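Local coordinates for UPF0141 protein yjdB (Campylobacter jejuni subsp. jejuni HB93-13, PDB 4TN0), which probably transfers phosphoethanolamine in the periplasm through a zinc-dependent, alkaline-phosphatase-like domain, an activity required for polymyxin resistance and motility, at residues D42-T47 with L197-Y202; M72-R78 with Q278-F282; G158-Y162 with C176-L181. All coordinates share one frame; numbering follows the deposited sequence.

In the fold
The three contacts sit around one alkaline-phosphatase-like domain built on a mixed beta sheet. Contacts 1 and 2 are buried and lie on opposite sides of the chain's centre, their own centres about 26 Å apart. Contact 3 is only partly buried and lies farther out, about 23 Å from the chain's centre. Contacts 1 and 3 share helix 186-211: contact 1 uses its residues 197-202, while in contact 3 side chains of both loops rest on it. The chemistry differs with place. A buried carboxylate organises contact 1. Contact 2 is mostly apolar, with one backbone-to-carboxylate bond at its edge. Contact 3 has no hydrogen bond between its segments and relies on packing.

Contact 1: D42-T47 with L197-Y202; sequences DTNFYT and LLYTDY
Asp201 carries its CG anti to the backbone N (chi1 -162°), which sends the carboxylate from helix 186-211 toward Asn44, Tyr46 and Thr47. These belong to loop 42-47, between strands 18-24 and 53-59 of the alkaline-phosphatase-like domain. Thr47 OG1 stands between its own backbone N and carbonyl carbon (chi1 55°), which points it at Asp201 OD1, 2.7 Å away. Asn44 ND2 donates to the same oxygen, Asp201 OD1, at 2.8 Å and nearly straight. These two donors come from opposite faces of the carboxylate plane. The other oxygen, Asp201 OD2, takes the backbone N of Thr47 at 2.8 Å on its syn side. A weak, bent bond from Tyr46 N also ends on Asp201 OD2. The far end of the Asn44 amide is held too, since Asn44 OD1 accepts from Leu35 N.

Beside this polar centre the packing is aromatic. Tyr202 CB lies over one face of the Tyr46 ring, 3.9 Å from its centroid. The Tyr202 ring then turns its edge to that face, a T-shaped pair. Phe45 CD2 sits over the opposite face of Tyr46. Leu198 CD1 meets the edge of the Tyr46 ring and also touches Phe45 CB.

The polar hold of the helix on the loop thus centres on one buried side chain. Three firm bonds and a weak one share the Asp201 carboxylate, which probably favours its charged form and fixes its rotation.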
loop_
_atom_site.group_PDB
_atom_site.type_symbol
_atom_site.label_atom_id
_atom_site.label_comp_id
_atom_site.label_asym_id
_atom_site.label_seq_id
_atom_site.Cartn_x
_atom_site.Cartn_y
_atom_site.Cartn_z
ATOM N N ASP A 42 -18.403 -7.188 5.888
ATOM C CA ASP A 42 -17.175 -7.992 5.860
ATOM C C ASP A 42 -16.302 -7.630 4.662
ATOM O O ASP A 42 -16.257 -8.363 3.663
ATOM C CB ASP A 42 -17.488 -9.491 5.830
ATOM C CG ASP A 42 -16.233 -10.348 5.932
ATOM O OD1 ASP A 42 -15.186 -9.822 6.367
ATOM O OD2 ASP A 42 -16.277 -11.538 5.547
ATOM N N THR A 43 -15.591 -6.512 4.775
ATOM C CA THR A 43 -14.791 -5.967 3.674
ATOM C C THR A 43 -13.595 -6.840 3.283
ATOM O O THR A 43 -13.062 -6.730 2.175
ATOM C CB THR A 43 -14.263 -4.577 4.019
ATOM O OG1 THR A 43 -13.585 -4.638 5.278
ATOM C CG2 THR A 43 -15.406 -3.579 4.100
ATOM N N ASN A 44 -13.152 -7.680 4.208
ATOM C CA ASN A 44 -11.972 -8.498 3.970
ATOM C C ASN A 44 -12.276 -9.978 3.748
ATOM O O ASN A 44 -11.518 -10.849 4.159
ATOM C CB ASN A 44 -11.013 -8.314 5.128
ATOM C CG ASN A 44 -10.584 -6.879 5.286
ATOM O OD1 ASN A 44 -10.725 -6.289 6.353
ATOM N ND2 ASN A 44 -10.037 -6.312 4.224
ATOM N N PHE A 45 -13.412 -10.233 3.109
ATOM C CA PHE A 45 -13.890 -11.570 2.772
ATOM C C PHE A 45 -12.868 -12.445 2.024
ATOM O O PHE A 45 -12.765 -13.641 2.287
ATOM C CB PHE A 45 -15.152 -11.431 1.937
ATOM C CG PHE A 45 -15.713 -12.726 1.455
ATOM C CD1 PHE A 45 -16.490 -13.508 2.296
ATOM C CD2 PHE A 45 -15.477 -13.160 0.159
ATOM C CE1 PHE A 45 -17.026 -14.701 1.853
ATOM C CE2 PHE A 45 -16.005 -14.359 -0.290
ATOM C CZ PHE A 45 -16.781 -15.131 0.563
ATOM N N TYR A 46 -12.112 -11.856 1.102
ATOM C CA TYR A 46 -11.215 -12.648 0.265
ATOM C C TYR A 46 -9.846 -12.959 0.877
ATOM O O TYR A 46 -9.420 -14.119 0.874
ATOM C CB TYR A 46 -11.031 -11.949 -1.074
ATOM C CG TYR A 46 -12.312 -11.890 -1.851
ATOM C CD1 TYR A 46 -13.149 -10.786 -1.767
ATOM C CD2 TYR A 46 -12.710 -12.960 -2.647
ATOM C CE1 TYR A 46 -14.338 -10.739 -2.469
ATOM C CE2 TYR A 46 -13.900 -12.923 -3.363
ATOM C CZ TYR A 46 -14.713 -11.813 -3.270
ATOM O OH TYR A 46 -15.900 -11.768 -3.974
ATOM N N THR A 47 -9.148 -11.942 1.378
ATOM C CA THR A 47 -7.827 -12.169 1.964
ATOM C C THR A 47 -7.936 -12.826 3.349
ATOM O O THR A 47 -6.932 -13.302 3.883
ATOM C CB THR A 47 -6.968 -10.872 2.044
ATOM O OG1 THR A 47 -7.667 -9.853 2.753
ATOM C CG2 THR A 47 -6.638 -10.361 0.655
ATOM N N LEU A 197 -13.501 -1.232 -0.864
ATOM C CA LEU A 197 -12.536 -1.979 -0.055
ATOM C C LEU A 197 -12.575 -3.472 -0.406
ATOM O O LEU A 197 -11.532 -4.136 -0.483
ATOM C CB LEU A 197 -12.825 -1.774 1.435
ATOM C CG LEU A 197 -12.637 -0.362 2.028
ATOM C CD1 LEU A 197 -12.994 -0.319 3.498
ATOM C CD2 LEU A 197 -11.207 0.145 1.826
ATOM N N LEU A 198 -13.790 -3.983 -0.600
ATOM C CA LEU A 198 -14.043 -5.366 -0.983
ATOM C C LEU A 198 -13.372 -5.679 -2.310
ATOM O O LEU A 198 -12.682 -6.688 -2.455
ATOM C CB LEU A 198 -15.544 -5.622 -1.078
ATOM C CG LEU A 198 -16.001 -7.065 -1.258
ATOM C CD1 LEU A 198 -15.600 -7.881 -0.035
ATOM C CD2 LEU A 198 -17.515 -7.081 -1.434
ATOM N N TYR A 199 -13.554 -4.787 -3.270
ATOM C CA TYR A 199 -12.946 -4.966 -4.578
ATOM C C TYR A 199 -11.427 -4.982 -4.462
ATOM O O TYR A 199 -10.767 -5.840 -5.028
ATOM C CB TYR A 199 -13.394 -3.854 -5.520
ATOM C CG TYR A 199 -12.861 -3.948 -6.938
ATOM C CD1 TYR A 199 -12.939 -5.134 -7.655
ATOM C CD2 TYR A 199 -12.341 -2.831 -7.576
ATOM C CE1 TYR A 199 -12.488 -5.208 -8.965
ATOM C CE2 TYR A 199 -11.879 -2.892 -8.880
ATOM C CZ TYR A 199 -11.962 -4.082 -9.574
ATOM O OH TYR A 199 -11.513 -4.144 -10.870
ATOM N N THR A 200 -10.881 -4.052 -3.690
ATOM C CA THR A 200 -9.448 -4.035 -3.431
ATOM C C THR A 200 -9.033 -5.315 -2.704
ATOM O O THR A 200 -7.992 -5.889 -3.016
ATOM C CB THR A 200 -9.031 -2.800 -2.614
ATOM O OG1 THR A 200 -9.122 -1.644 -3.452
ATOM C CG2 THR A 200 -7.589 -2.932 -2.131
ATOM N N ASP A 201 -9.846 -5.780 -1.760
ATOM C CA ASP A 201 -9.524 -7.016 -1.057
ATOM C C ASP A 201 -9.430 -8.209 -2.036
ATOM O O ASP A 201 -8.466 -8.984 -2.000
ATOM C CB ASP A 201 -10.555 -7.288 0.031
ATOM C CG ASP A 201 -10.058 -8.287 1.070
ATOM O OD1 ASP A 201 -9.307 -7.876 1.982
ATOM O OD2 ASP A 201 -10.433 -9.474 0.995
ATOM N N TYR A 202 -10.410 -8.325 -2.931
ATOM C CA TYR A 202 -10.431 -9.384 -3.942
ATOM C C TYR A 202 -9.182 -9.364 -4.807
ATOM O O TYR A 202 -8.566 -10.403 -5.060
ATOM C CB TYR A 202 -11.684 -9.250 -4.820
ATOM C CG TYR A 202 -11.649 -10.005 -6.140
ATOM C CD1 TYR A 202 -11.308 -9.359 -7.324
ATOM C CD2 TYR A 202 -11.979 -11.354 -6.205
ATOM C CE1 TYR A 202 -11.279 -10.039 -8.528
ATOM C CE2 TYR A 202 -11.947 -12.044 -7.401
ATOM C CZ TYR A 202 -11.599 -11.386 -8.562
ATOM O OH TYR A 202 -11.589 -12.071 -9.765
#

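Contact 2: M72-R78 with Q278-F282; sequences MFSISKR and QDNLF
Met72 packs on Gln278 and Leu281 where helix 68-73 of the alkaline-phosphatase-like fold meets the chain leading into helix 281-288. Its CB lies 3.7 Å from Gln278 CB. With chi1 at 80°, CG stands between the backbone N and the carbonyl carbon, and from there it meets Leu281 CD2. SD touches the same methyl. The chain bends at chi3, and CE comes to 3.7 Å from Gln278 NE2. The amide it meets is fixed from outside: Gln278 OE1 accepts from Cys61 N, and NE2 donates to Asp226 O. Asp226 is a zinc ligand, and the Met72 side chain is about 8 Å from the zinc ion. Gln278 therefore ties this packing to the backbone of the metal site.

Leu281 also serves Phe73. Its CD2 is centred over one face of that ring, 4.1 Å from the centroid, in a CH-pi contact. The ring of Phe73 further meets Trp103.

Phe282 lies alongside Ile75, both side chains pointing the same way. The CA of Ile75 stands over one face of the Phe282 ring, 3.8 Å from its centroid. Ile75 CG1 continues along the ring to Phe282 CE2. Near the ring edge, in its plane, is the carbonyl O of Phe73. Just after Phe73 the chain makes an ST turn, with Ser74 OG accepting from Ser76 N. Glu85 holds both serine hydroxyls.

The polar end of the contact belongs to Asp279. The Asp279 and Lys77 side chains cross at about a right angle, with Lys77 CB against Asp279 CG. Lys77 NZ itself leads away to a salt bridge with Glu297. Arg78 N donates to the syn side of Asp279 OD1 at 2.7 Å in a bent bond, 27° out of the carboxylate plane.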
loop_
_atom_site.group_PDB
_atom_site.type_symbol
_atom_site.label_atom_id
_atom_site.label_comp_id
_atom_site.label_asym_id
_atom_site.label_seq_id
_atom_site.Cartn_x
_atom_site.Cartn_y
_atom_site.Cartn_z
ATOM N N MET A 72 6.464 8.139 2.204
ATOM C CA MET A 72 6.558 6.735 2.618
ATOM C C MET A 72 7.762 6.064 1.914
ATOM O O MET A 72 8.363 5.152 2.457
ATOM C CB MET A 72 5.242 5.964 2.345
ATOM C CG MET A 72 5.008 5.493 0.911
ATOM S SD MET A 72 3.574 4.374 0.716
ATOM C CE MET A 72 2.173 5.519 0.684
ATOM N N PHE A 73 8.095 6.533 0.713
ATOM C CA PHE A 73 9.189 5.979 -0.071
ATOM C C PHE A 73 10.520 6.700 0.212
ATOM O O PHE A 73 11.602 6.248 -0.205
ATOM C CB PHE A 73 8.867 6.062 -1.565
ATOM C CG PHE A 73 8.008 4.935 -2.079
ATOM C CD1 PHE A 73 6.627 5.086 -2.201
ATOM C CD2 PHE A 73 8.578 3.722 -2.451
ATOM C CE1 PHE A 73 5.833 4.048 -2.683
ATOM C CE2 PHE A 73 7.792 2.682 -2.928
ATOM C CZ PHE A 73 6.418 2.845 -3.052
ATOM N N SER A 74 10.433 7.829 0.911
ATOM C CA SER A 74 11.620 8.603 1.228
ATOM C C SER A 74 12.335 8.040 2.462
ATOM O O SER A 74 11.742 7.298 3.252
ATOM C CB SER A 74 11.263 10.070 1.442
ATOM O OG SER A 74 12.274 10.751 2.173
ATOM N N ILE A 75 13.623 8.358 2.580
ATOM C CA ILE A 75 14.407 8.018 3.764
ATOM C C ILE A 75 13.902 8.797 4.983
ATOM O O ILE A 75 14.028 8.332 6.122
ATOM C CB ILE A 75 15.924 8.296 3.536
ATOM C CG1 ILE A 75 16.764 7.798 4.711
ATOM C CG2 ILE A 75 16.187 9.777 3.252
ATOM C CD1 ILE A 75 18.278 7.760 4.396
ATOM N N SER A 76 13.341 9.984 4.746
ATOM C CA SER A 76 12.831 10.807 5.850
ATOM C C SER A 76 11.592 10.187 6.479
ATOM O O SER A 76 10.743 9.598 5.790
ATOM C CB SER A 76 12.514 12.223 5.387
ATOM O OG SER A 76 13.494 12.695 4.486
ATOM N N LYS A 77 11.475 10.339 7.790
ATOM C CA LYS A 77 10.294 9.873 8.490
ATOM C C LYS A 77 9.312 11.042 8.586
ATOM O O LYS A 77 9.630 12.145 8.133
ATOM C CB LYS A 77 10.689 9.313 9.855
ATOM C CG LYS A 77 11.603 8.112 9.713
ATOM C CD LYS A 77 12.240 7.703 11.016
ATOM C CE LYS A 77 13.264 6.613 10.770
ATOM N NZ LYS A 77 14.330 7.009 9.774
ATOM N N ARG A 78 8.121 10.813 9.142
ATOM C CA ARG A 78 7.094 11.855 9.109
ATOM C C ARG A 78 7.563 13.155 9.762
ATOM O O ARG A 78 7.244 14.246 9.273
ATOM C CB ARG A 78 5.789 11.398 9.773
ATOM C CG ARG A 78 4.759 12.533 9.805
ATOM C CD ARG A 78 3.365 12.081 10.177
ATOM N NE ARG A 78 3.284 11.444 11.484
ATOM C CZ ARG A 78 3.215 12.110 12.631
ATOM N NH1 ARG A 78 3.224 13.445 12.642
ATOM N NH2 ARG A 78 3.128 11.438 13.771
ATOM N N GLN A 278 3.950 4.464 7.927
ATOM C CA GLN A 278 4.628 4.549 6.644
ATOM C C GLN A 278 6.123 4.819 6.821
ATOM O O GLN A 278 6.927 4.529 5.923
ATOM C CB GLN A 278 3.977 5.626 5.772
ATOM C CG GLN A 278 2.783 5.076 4.980
ATOM C CD GLN A 278 1.801 6.140 4.511
ATOM O OE1 GLN A 278 2.057 7.340 4.613
ATOM N NE2 GLN A 278 0.647 5.695 4.016
ATOM N N ASP A 279 6.499 5.355 7.978
ATOM C CA ASP A 279 7.916 5.536 8.316
ATOM C C ASP A 279 8.715 4.226 8.105
ATOM O O ASP A 279 9.847 4.242 7.640
ATOM C CB ASP A 279 8.061 6.014 9.766
ATOM C CG ASP A 279 7.691 7.485 9.948
ATOM O OD1 ASP A 279 7.472 8.183 8.934
ATOM O OD2 ASP A 279 7.648 7.946 11.117
ATOM N N ASN A 280 8.079 3.105 8.428
ATOM C CA ASN A 280 8.661 1.784 8.336
ATOM C C ASN A 280 8.888 1.262 6.923
ATOM O O ASN A 280 9.524 0.225 6.768
ATOM C CB ASN A 280 7.768 0.774 9.065
ATOM C CG ASN A 280 7.721 1.003 10.553
ATOM O OD1 ASN A 280 6.813 1.655 11.066
ATOM N ND2 ASN A 280 8.704 0.465 11.263
ATOM N N LEU A 281 8.387 1.940 5.888
ATOM C CA LEU A 281 8.415 1.304 4.569
ATOM C C LEU A 281 9.835 1.321 4.017
ATOM O O LEU A 281 10.277 0.367 3.369
ATOM C CB LEU A 281 7.456 1.988 3.565
ATOM C CG LEU A 281 7.481 1.293 2.184
ATOM C CD1 LEU A 281 7.017 -0.154 2.269
ATOM C CD2 LEU A 281 6.723 2.014 1.050
ATOM N N PHE A 282 10.581 2.365 4.348
ATOM C CA PHE A 282 11.914 2.521 3.791
ATOM C C PHE A 282 12.831 1.349 4.161
ATOM O O PHE A 282 13.366 0.684 3.273
ATOM C CB PHE A 282 12.538 3.839 4.251
ATOM C CG PHE A 282 13.878 4.113 3.636
ATOM C CD1 PHE A 282 13.971 4.590 2.338
ATOM C CD2 PHE A 282 15.047 3.846 4.335
ATOM C CE1 PHE A 282 15.205 4.835 1.764
ATOM C CE2 PHE A 282 16.287 4.081 3.763
ATOM C CZ PHE A 282 16.366 4.573 2.476
#

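Contact 3: G158-Y162 with C176-L181; sequences GPTYY and CDTNEL
Tyr162 and Asp177 make the aromatic part of this contact. The Tyr162 ring lies against the backbone of the opposite loop, with Asp177 C 3.5 Å above one face, toward the rim. Asp177 CB adds a CH-pi contact over the face, 4.3 Å from the ring centroid. The carboxylate is turned 53° from the ring plane, and Asp177 OD1 comes 3.5 Å from Tyr162 CB. That oxygen has its hydrogen bond with Thr175 OG1. Farther along the ring, Tyr162 CE1 approaches Thr178 N at 3.5 Å. With chi1 at 70°, Tyr162 CG stands between the backbone N and the carbonyl carbon, from where the ring extends across to residues 177 and 178.

Apolar packing joins the other end. Leu181 CD1 reaches Tyr161 CE2 at 3.7 Å, the two side chains crossing at about a right angle. The same methyl touches Pro159 CB. Pro159, which follows a cis peptide bond, also runs beside Asn179. Its CG meets Asn179 CB, and Thr160 CG2 comes to 3.8 Å from that same CB. A separate methyl-carbonyl contact sets Leu181 CD2 3.5 Å from Pro159 O.

No hydrogen bond joins the two loops; the polar groups find partners within their own loop or elsewhere. Thr178 OG1 accepts from Glu180 N and forms an ST turn. Thr160 OG1 bonds to Arg164. The hydroxyl of Tyr161 bonds to Glu229.

A covalent link restrains the second loop: Cys176 is joined to Cys184 by a disulfide. Tyr161, Tyr162 and Leu181 all rest on helix 186-211. The arrangement is a packed pair of loops within the long connection from strand 146-152 to helix 186-211 of the alkaline-phosphatase-like fold, with the Tyr161 side chain about 10 Å from the bound zinc ion.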
loop_
_atom_site.group_PDB
_atom_site.type_symbol
_atom_site.label_atom_id
_atom_site.label_comp_id
_atom_site.label_asym_id
_atom_site.label_seq_id
_atom_site.Cartn_x
_atom_site.Cartn_y
_atom_site.Cartn_z
ATOM N N GLY A 158 -12.148 9.102 -4.011
ATOM C CA GLY A 158 -13.454 9.744 -4.001
ATOM C C GLY A 158 -13.396 11.071 -4.728
ATOM O O GLY A 158 -12.316 11.487 -5.166
ATOM N N PRO A 159 -14.540 11.763 -4.854
ATOM C CA PRO A 159 -15.882 11.448 -4.335
ATOM C C PRO A 159 -16.721 10.439 -5.139
ATOM O O PRO A 159 -17.761 9.983 -4.633
ATOM C CB PRO A 159 -16.563 12.814 -4.346
ATOM C CG PRO A 159 -15.936 13.501 -5.510
ATOM C CD PRO A 159 -14.494 13.095 -5.487
ATOM N N THR A 160 -16.276 10.063 -6.338
ATOM C CA THR A 160 -17.014 9.093 -7.155
ATOM C C THR A 160 -16.681 7.641 -6.782
ATOM O O THR A 160 -16.262 6.857 -7.651
ATOM C CB THR A 160 -16.716 9.253 -8.660
ATOM O OG1 THR A 160 -15.308 9.145 -8.877
ATOM C CG2 THR A 160 -17.233 10.583 -9.191
ATOM N N TYR A 161 -16.868 7.289 -5.509
ATOM C CA TYR A 161 -16.570 5.951 -5.015
ATOM C C TYR A 161 -17.212 4.818 -5.809
ATOM O O TYR A 161 -16.594 3.778 -6.037
ATOM C CB TYR A 161 -17.020 5.811 -3.565
ATOM C CG TYR A 161 -16.487 6.855 -2.622
ATOM C CD1 TYR A 161 -15.152 6.838 -2.247
ATOM C CD2 TYR A 161 -17.327 7.809 -2.043
ATOM C CE1 TYR A 161 -14.642 7.777 -1.367
ATOM C CE2 TYR A 161 -16.831 8.762 -1.153
ATOM C CZ TYR A 161 -15.477 8.731 -0.810
ATOM O OH TYR A 161 -14.930 9.645 0.065
ATOM N N TYR A 162 -18.458 5.023 -6.222
ATOM C CA TYR A 162 -19.244 3.982 -6.882
ATOM C C TYR A 162 -18.634 3.584 -8.220
ATOM O O TYR A 162 -19.008 2.567 -8.789
ATOM C CB TYR A 162 -20.692 4.454 -7.079
ATOM C CG TYR A 162 -20.814 5.548 -8.099
ATOM C CD1 TYR A 162 -20.570 6.864 -7.758
ATOM C CD2 TYR A 162 -21.175 5.263 -9.414
ATOM C CE1 TYR A 162 -20.672 7.876 -8.692
ATOM C CE2 TYR A 162 -21.280 6.271 -10.362
ATOM C CZ TYR A 162 -21.031 7.572 -9.996
ATOM O OH TYR A 162 -21.133 8.583 -10.924
ATOM N N CYS A 176 -24.438 4.823 -2.767
ATOM C CA CYS A 176 -24.465 6.249 -3.064
ATOM C C CYS A 176 -23.812 6.463 -4.416
ATOM O O CYS A 176 -22.591 6.544 -4.499
ATOM C CB CYS A 176 -23.733 7.026 -1.960
ATOM S SG CYS A 176 -23.479 8.795 -2.194
ATOM N N ASP A 177 -24.614 6.519 -5.481
ATOM C CA ASP A 177 -24.064 6.526 -6.844
ATOM C C ASP A 177 -23.996 7.954 -7.380
ATOM O O ASP A 177 -24.518 8.275 -8.447
ATOM C CB ASP A 177 -24.897 5.619 -7.767
ATOM C CG ASP A 177 -25.000 4.176 -7.247
ATOM O OD1 ASP A 177 -24.069 3.670 -6.594
ATOM O OD2 ASP A 177 -26.072 3.561 -7.414
ATOM N N THR A 178 -23.317 8.807 -6.627
ATOM C CA THR A 178 -23.147 10.197 -7.013
ATOM C C THR A 178 -21.859 10.718 -6.379
ATOM O O THR A 178 -21.362 10.130 -5.420
ATOM C CB THR A 178 -24.365 11.051 -6.552
ATOM O OG1 THR A 178 -24.142 12.433 -6.844
ATOM C CG2 THR A 178 -24.609 10.884 -5.073
ATOM N N ASN A 179 -21.322 11.812 -6.906
ATOM C CA ASN A 179 -20.197 12.482 -6.265
ATOM C C ASN A 179 -20.703 13.520 -5.207
ATOM O O ASN A 179 -19.930 14.150 -4.498
ATOM C CB ASN A 179 -19.306 13.102 -7.337
ATOM C CG ASN A 179 -19.984 14.192 -8.093
ATOM O OD1 ASN A 179 -21.190 14.163 -8.288
ATOM N ND2 ASN A 179 -19.190 15.113 -8.625
ATOM N N GLU A 180 -22.004 13.771 -5.228
ATOM C CA GLU A 180 -22.687 14.731 -4.357
ATOM C C GLU A 180 -23.024 14.064 -3.023
ATOM O O GLU A 180 -24.188 13.797 -2.700
ATOM C CB GLU A 180 -23.926 15.234 -5.107
ATOM C CG GLU A 180 -23.502 15.909 -6.419
ATOM C CD GLU A 180 -24.644 16.502 -7.259
ATOM O OE1 GLU A 180 -25.807 16.461 -6.842
ATOM O OE2 GLU A 180 -24.353 17.062 -8.334
ATOM N N LEU A 181 -21.973 13.806 -2.262
ATOM C CA LEU A 181 -22.007 12.904 -1.122
ATOM C C LEU A 181 -22.941 13.310 -0.024
ATOM O O LEU A 181 -23.511 12.445 0.639
ATOM C CB LEU A 181 -20.602 12.763 -0.535
ATOM C CG LEU A 181 -19.537 12.344 -1.523
ATOM C CD1 LEU A 181 -18.217 12.154 -0.772
ATOM C CD2 LEU A 181 -19.979 11.054 -2.202
#